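Local atomic coordinates of GGDEF and EAL domain-containing protein (PDB entry 6PWK), a protein that binds cyclic di-GMP and probably acts as a receptor that relays this second messenger to the control of large adhesins in biofilm formation. Residues V392-L398 and G411-D415. Residues are numbered along the deposited sequence; the frame is centred on the assembly and turned at random.
Sequences VETQTQL and GFIVD. With C2E (9,9'-[(2R,3R,3aS,5S,7aR,9R,10R,10aS,12S,14aR)-3,5,10,12-tetrahydroxy-5,12-dioxidooctahydro-2H,7H-difuro[3,2-d:3',2'-j][1,3,7,9,2,8]tetraoxadiphosphacyclododecine-2,9-diyl]bis(2-amino-1,9-dihydro-6H-purin-6-one)), chain C.
Val-392 turns its carbonyl toward 411-415, and Ile-413 N donates to Val-392 O at 3.2 Å, nearly straight at the hydrogen. Gly-411 CA lies 3.4 Å from the same Val-392 O in a CA-H...O contact. Phe-412 N donates a hydrogen bond to O6 of the cyclic di-GMP guanine (2.8 Å).

Both segments then grip that base. The Glu-393 chain, extended beyond CG, brings OE1 to guanine N2 (2.6 Å) and, weakly, to N1. One face of the Phe-412 ring lies over the base, nearly parallel to it, with C6 3.3 Å above the ring plane and offset toward the rim, so a carboxylate and an aromatic ring, one from each segment, hold the same guanine.

Away from the ligand, Ile-413 carries the apolar packing. With CG1 anti to the backbone N (chi1 -160°), its CD1 reaches over the start of the helix to Gln-395 N and meets Leu-398 CD2 at 3.8 Å, while CG2 rests against Val-392 CG1. Thr-394, the N-cap, forms a capping box with Gln-397: Gln-397 N donates to Thr-394 OG1 (2.9 Å) and Thr-394 N to Gln-397 OE1. That OE1 also accepts from Glu-393 N, which fastens the ligand-binding residue to the helix start.

Gln-395 turns its amide to Asp-399, one turn on. The contact joins the loop after strand 386-389 and the first turn of helix 395-402 to the loop after strand 408-409, at the C-terminal ends of these strands of the EAL barrel, where Arg-203, Gln-205, Ser-221 and Asp-249 also hold the nucleotide.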
ATOM      1  N   VAL A 392      35.131  -2.718  -8.232  1.00 59.95           N
ATOM      2  CA  VAL A 392      36.450  -3.341  -8.202  1.00 64.51           C
ATOM      3  C   VAL A 392      37.492  -2.257  -7.949  1.00 69.69           C
ATOM      4  O   VAL A 392      37.616  -1.305  -8.730  1.00 67.56           O
ATOM      5  CB  VAL A 392      36.738  -4.090  -9.510  1.00 72.30           C
ATOM      6  CG1 VAL A 392      37.972  -4.970  -9.355  1.00 60.94           C
ATOM      7  CG2 VAL A 392      35.532  -4.916  -9.927  1.00 74.43           C
ATOM      8  N   GLU A 393      38.245  -2.402  -6.859  1.00 75.70           N
ATOM      9  CA  GLU A 393      39.224  -1.411  -6.429  1.00 72.51           C
ATOM     10  C   GLU A 393      40.665  -1.823  -6.670  1.00 76.98           C
ATOM     11  O   GLU A 393      41.495  -0.968  -6.987  1.00 83.18           O
ATOM     12  CB  GLU A 393      39.063  -1.110  -4.933  1.00 69.83           C
ATOM     13  CG  GLU A 393      37.722  -0.566  -4.528  1.00 78.78           C
ATOM     14  CD  GLU A 393      37.725  -0.026  -3.110  1.00 87.67           C
ATOM     15  OE1 GLU A 393      37.421   1.171  -2.922  1.00 88.82           O
ATOM     16  OE2 GLU A 393      38.050  -0.798  -2.184  1.00 90.72           O
ATOM     17  N   THR A 394      40.998  -3.100  -6.506  1.00 72.83           N
ATOM     18  CA  THR A 394      42.382  -3.544  -6.502  1.00 74.77           C
ATOM     19  C   THR A 394      42.618  -4.588  -7.584  1.00 77.04           C
ATOM     20  O   THR A 394      41.689  -5.245  -8.062  1.00 83.30           O
ATOM     21  CB  THR A 394      42.776  -4.129  -5.139  1.00 76.95           C
ATOM     22  OG1 THR A 394      42.106  -5.381  -4.945  1.00 76.28           O
ATOM     23  CG2 THR A 394      42.391  -3.175  -4.017  1.00 70.74           C
ATOM     24  N   GLN A 395      43.890  -4.723  -7.969  1.00 88.76           N
ATOM     25  CA  GLN A 395      44.276  -5.786  -8.889  1.00 90.03           C
ATOM     26  C   GLN A 395      44.062  -7.156  -8.264  1.00 90.29           C
ATOM     27  O   GLN A 395      43.778  -8.126  -8.975  1.00 86.05           O
ATOM     28  CB  GLN A 395      45.735  -5.609  -9.314  1.00 95.75           C
ATOM     29  CG  GLN A 395      46.202  -6.577 -10.394  1.00102.78           C
ATOM     30  CD  GLN A 395      45.580  -6.294 -11.749  1.00101.99           C
ATOM     31  OE1 GLN A 395      45.568  -5.155 -12.215  1.00105.52           O
ATOM     32  NE2 GLN A 395      45.055  -7.335 -12.388  1.00 97.68           N
ATOM     33  N   THR A 396      44.187  -7.254  -6.938  1.00100.33           N
ATOM     34  CA  THR A 396      43.868  -8.499  -6.246  1.00105.75           C
ATOM     35  C   THR A 396      42.405  -8.873  -6.451  1.00102.60           C
ATOM     36  O   THR A 396      42.082 -10.027  -6.761  1.00103.05           O
ATOM     37  CB  THR A 396      44.186  -8.368  -4.756  1.00101.97           C
ATOM     38  OG1 THR A 396      45.562  -8.002  -4.590  1.00 96.21           O
ATOM     39  CG2 THR A 396      43.922  -9.682  -4.036  1.00 99.30           C
ATOM     40  N   GLN A 397      41.501  -7.906  -6.278  1.00 91.12           N
ATOM     41  CA  GLN A 397      40.091  -8.148  -6.574  1.00 86.59           C
ATOM     42  C   GLN A 397      39.892  -8.465  -8.050  1.00 88.53           C
ATOM     43  O   GLN A 397      39.151  -9.391  -8.401  1.00 88.13           O
ATOM     44  CB  GLN A 397      39.252  -6.939  -6.169  1.00 77.01           C
ATOM     45  CG  GLN A 397      39.175  -6.701  -4.671  1.00 80.67           C
ATOM     46  CD  GLN A 397      38.702  -5.302  -4.332  1.00 90.27           C
ATOM     47  OE1 GLN A 397      38.564  -4.451  -5.211  1.00 94.71           O
ATOM     48  NE2 GLN A 397      38.456  -5.054  -3.052  1.00 98.70           N
ATOM     49  N   LEU A 398      40.555  -7.712  -8.929  1.00 91.07           N
ATOM     50  CA  LEU A 398      40.411  -7.936 -10.365  1.00 89.24           C
ATOM     51  C   LEU A 398      40.889  -9.329 -10.757  1.00 87.49           C
ATOM     52  O   LEU A 398      40.235 -10.020 -11.548  1.00 85.83           O
ATOM     53  CB  LEU A 398      41.176  -6.866 -11.137  1.00 92.01           C
ATOM     54  CG  LEU A 398      40.808  -6.632 -12.602  1.00 89.32           C
ATOM     55  CD1 LEU A 398      39.346  -6.243 -12.726  1.00 72.28           C
ATOM     56  CD2 LEU A 398      41.700  -5.558 -13.202  1.00 97.35           C
ATOM     57  N   GLY A 411      34.625  -0.182 -11.704  1.00 51.67           N
ATOM     58  CA  GLY A 411      35.191   0.252 -10.442  1.00 62.12           C
ATOM     59  C   GLY A 411      36.330   1.227 -10.662  1.00 71.92           C
ATOM     60  O   GLY A 411      36.644   1.616 -11.784  1.00 73.34           O
ATOM     61  N   PHE A 412      36.952   1.609  -9.543  1.00 52.57           N
ATOM     62  CA  PHE A 412      38.011   2.613  -9.583  1.00 58.00           C
ATOM     63  C   PHE A 412      39.281   2.078 -10.231  1.00 69.12           C
ATOM     64  O   PHE A 412      40.059   2.855 -10.796  1.00 75.29           O
ATOM     65  CB  PHE A 412      38.305   3.120  -8.170  1.00 54.15           C
ATOM     66  CG  PHE A 412      37.171   3.895  -7.555  1.00 64.73           C
ATOM     67  CD1 PHE A 412      36.270   4.582  -8.353  1.00 66.44           C
ATOM     68  CD2 PHE A 412      37.005   3.936  -6.180  1.00 72.65           C
ATOM     69  CE1 PHE A 412      35.226   5.296  -7.791  1.00 69.28           C
ATOM     70  CE2 PHE A 412      35.963   4.648  -5.613  1.00 68.28           C
ATOM     71  CZ  PHE A 412      35.073   5.328  -6.420  1.00 64.54           C
ATOM     72  N   ILE A 413      39.511   0.765 -10.167  1.00 73.36           N
ATOM     73  CA  ILE A 413      40.710   0.204 -10.782  1.00 76.65           C
ATOM     74  C   ILE A 413      40.590   0.141 -12.300  1.00 79.93           C
ATOM     75  O   ILE A 413      41.614   0.153 -12.995  1.00 84.91           O
ATOM     76  CB  ILE A 413      41.030  -1.189 -10.214  1.00 77.84           C
ATOM     77  CG1 ILE A 413      42.496  -1.537 -10.481  1.00 66.06           C
ATOM     78  CG2 ILE A 413      40.093  -2.243 -10.790  1.00 77.55           C
ATOM     79  CD1 ILE A 413      42.767  -3.011 -10.621  1.00 91.12           C
ATOM     80  N   VAL A 414      39.369   0.083 -12.839  1.00 86.07           N
ATOM     81  CA  VAL A 414      39.176   0.178 -14.283  1.00 87.02           C
ATOM     82  C   VAL A 414      39.113   1.630 -14.739  1.00 91.60           C
ATOM     83  O   VAL A 414      39.128   1.892 -15.953  1.00 95.17           O
ATOM     84  CB  VAL A 414      37.917  -0.614 -14.702  1.00 82.62           C
ATOM     85  CG1 VAL A 414      37.481  -1.546 -13.579  1.00 75.93           C
ATOM     86  CG2 VAL A 414      36.767   0.306 -15.099  1.00 92.66           C
ATOM     87  N   ASP A 415      39.089   2.577 -13.799  1.00 96.83           N
ATOM     88  CA  ASP A 415      38.946   4.012 -14.055  1.00100.42           C
ATOM     89  C   ASP A 415      37.566   4.322 -14.618  1.00104.06           C
ATOM     90  O   ASP A 415      36.565   4.236 -13.905  1.00101.11           O
ATOM     91  CB  ASP A 415      40.035   4.527 -15.003  1.00104.14           C
ATOM     92  CG  ASP A 415      41.434   4.204 -14.518  1.00110.62           C
ATOM     93  OD1 ASP A 415      41.654   4.207 -13.289  1.00110.45           O
ATOM     94  OD2 ASP A 415      42.314   3.947 -15.367  1.00116.58           O
TER
HETATM   95  P1  C2E C 701      25.361   1.617  -6.732  1.00 81.95           P
HETATM   96  O2P C2E C 701      24.454   1.090  -7.810  1.00 58.71           O
HETATM   97  O1P C2E C 701      26.037   0.401  -6.164  1.00 47.07           O
HETATM   98  O5' C2E C 701      26.579   2.520  -7.350  1.00 75.93           O
HETATM   99  C5' C2E C 701      27.882   2.189  -7.000  1.00 56.10           C
HETATM  100  C4' C2E C 701      28.276   3.119  -5.819  1.00 61.16           C
HETATM  101  O4' C2E C 701      29.449   2.799  -5.360  1.00 62.54           O
HETATM  102  C3' C2E C 701      28.456   4.571  -6.298  1.00 57.48           C
HETATM  103  O3' C2E C 701      28.482   5.342  -5.196  1.00 55.52           O
HETATM  104  C2' C2E C 701      29.879   4.505  -6.872  1.00 54.65           C
HETATM  105  O2' C2E C 701      30.438   5.880  -7.017  1.00 46.82           O
HETATM  106  C1' C2E C 701      30.481   3.930  -5.869  1.00 59.59           C
HETATM  107  N9  C2E C 701      31.721   3.220  -6.054  1.00 66.00           N
HETATM  108  C8  C2E C 701      31.710   3.109  -7.405  1.00 64.72           C
HETATM  109  N7  C2E C 701      32.838   2.434  -7.748  1.00 60.04           N
HETATM  110  C5  C2E C 701      33.510   2.133  -6.643  1.00 61.91           C
HETATM  111  C6  C2E C 701      34.826   1.389  -6.356  1.00 68.29           C
HETATM  112  O6  C2E C 701      35.492   0.941  -7.227  1.00 76.06           O
HETATM  113  N1  C2E C 701      35.274   1.233  -5.006  1.00 64.73           N
HETATM  114  C2  C2E C 701      34.516   1.753  -3.897  1.00 68.89           C
HETATM  115  N2  C2E C 701      34.923   1.620  -2.501  1.00 69.33           N
HETATM  116  N3  C2E C 701      33.275   2.445  -4.203  1.00 70.28           N
HETATM  117  C4  C2E C 701      32.803   2.617  -5.601  1.00 64.85           C
HETATM  118  P11 C2E C 701      27.425   6.619  -5.280  1.00 64.06           P
HETATM  119  O21 C2E C 701      27.707   7.704  -6.285  1.00 63.23           O
HETATM  120  O11 C2E C 701      27.482   7.297  -3.935  1.00 49.51           O
HETATM  121  O5A C2E C 701      25.978   5.838  -5.423  1.00 66.63           O
HETATM  122  C5A C2E C 701      25.573   5.240  -4.222  1.00 54.78           C
HETATM  123  C4A C2E C 701      24.228   4.655  -4.381  1.00 57.33           C
HETATM  124  O4A C2E C 701      23.351   5.611  -4.533  1.00 61.56           O
HETATM  125  C3A C2E C 701      24.160   3.698  -5.766  1.00 65.50           C
HETATM  126  O3A C2E C 701      24.565   2.287  -5.442  1.00 73.53           O
HETATM  127  C2A C2E C 701      22.994   3.731  -6.136  1.00 59.71           C
HETATM  128  O2A C2E C 701      22.209   2.625  -5.481  1.00 56.78           O
HETATM  129  C1A C2E C 701      22.448   5.189  -5.670  1.00 54.76           C
HETATM  130  N91 C2E C 701      22.498   6.040  -6.668  1.00 48.05           N
HETATM  131  C81 C2E C 701      23.539   6.741  -7.144  1.00 47.10           C
HETATM  132  N71 C2E C 701      23.065   7.468  -8.174  1.00 39.76           N
HETATM  133  C51 C2E C 701      21.768   7.210  -8.315  1.00 43.49           C
HETATM  134  C61 C2E C 701      20.721   7.728  -9.294  1.00 45.00           C
HETATM  135  O61 C2E C 701      21.052   8.510 -10.112  1.00 38.48           O
HETATM  136  N11 C2E C 701      19.364   7.278  -9.226  1.00 53.92           N
HETATM  137  C21 C2E C 701      18.974   6.325  -8.225  1.00 45.00           C
HETATM  138  N21 C2E C 701      17.593   5.871  -8.159  1.00 58.25           N
HETATM  139  N31 C2E C 701      19.988   5.833  -7.291  1.00 52.53           N
HETATM  140  C41 C2E C 701      21.401   6.310  -7.369  1.00 44.20           C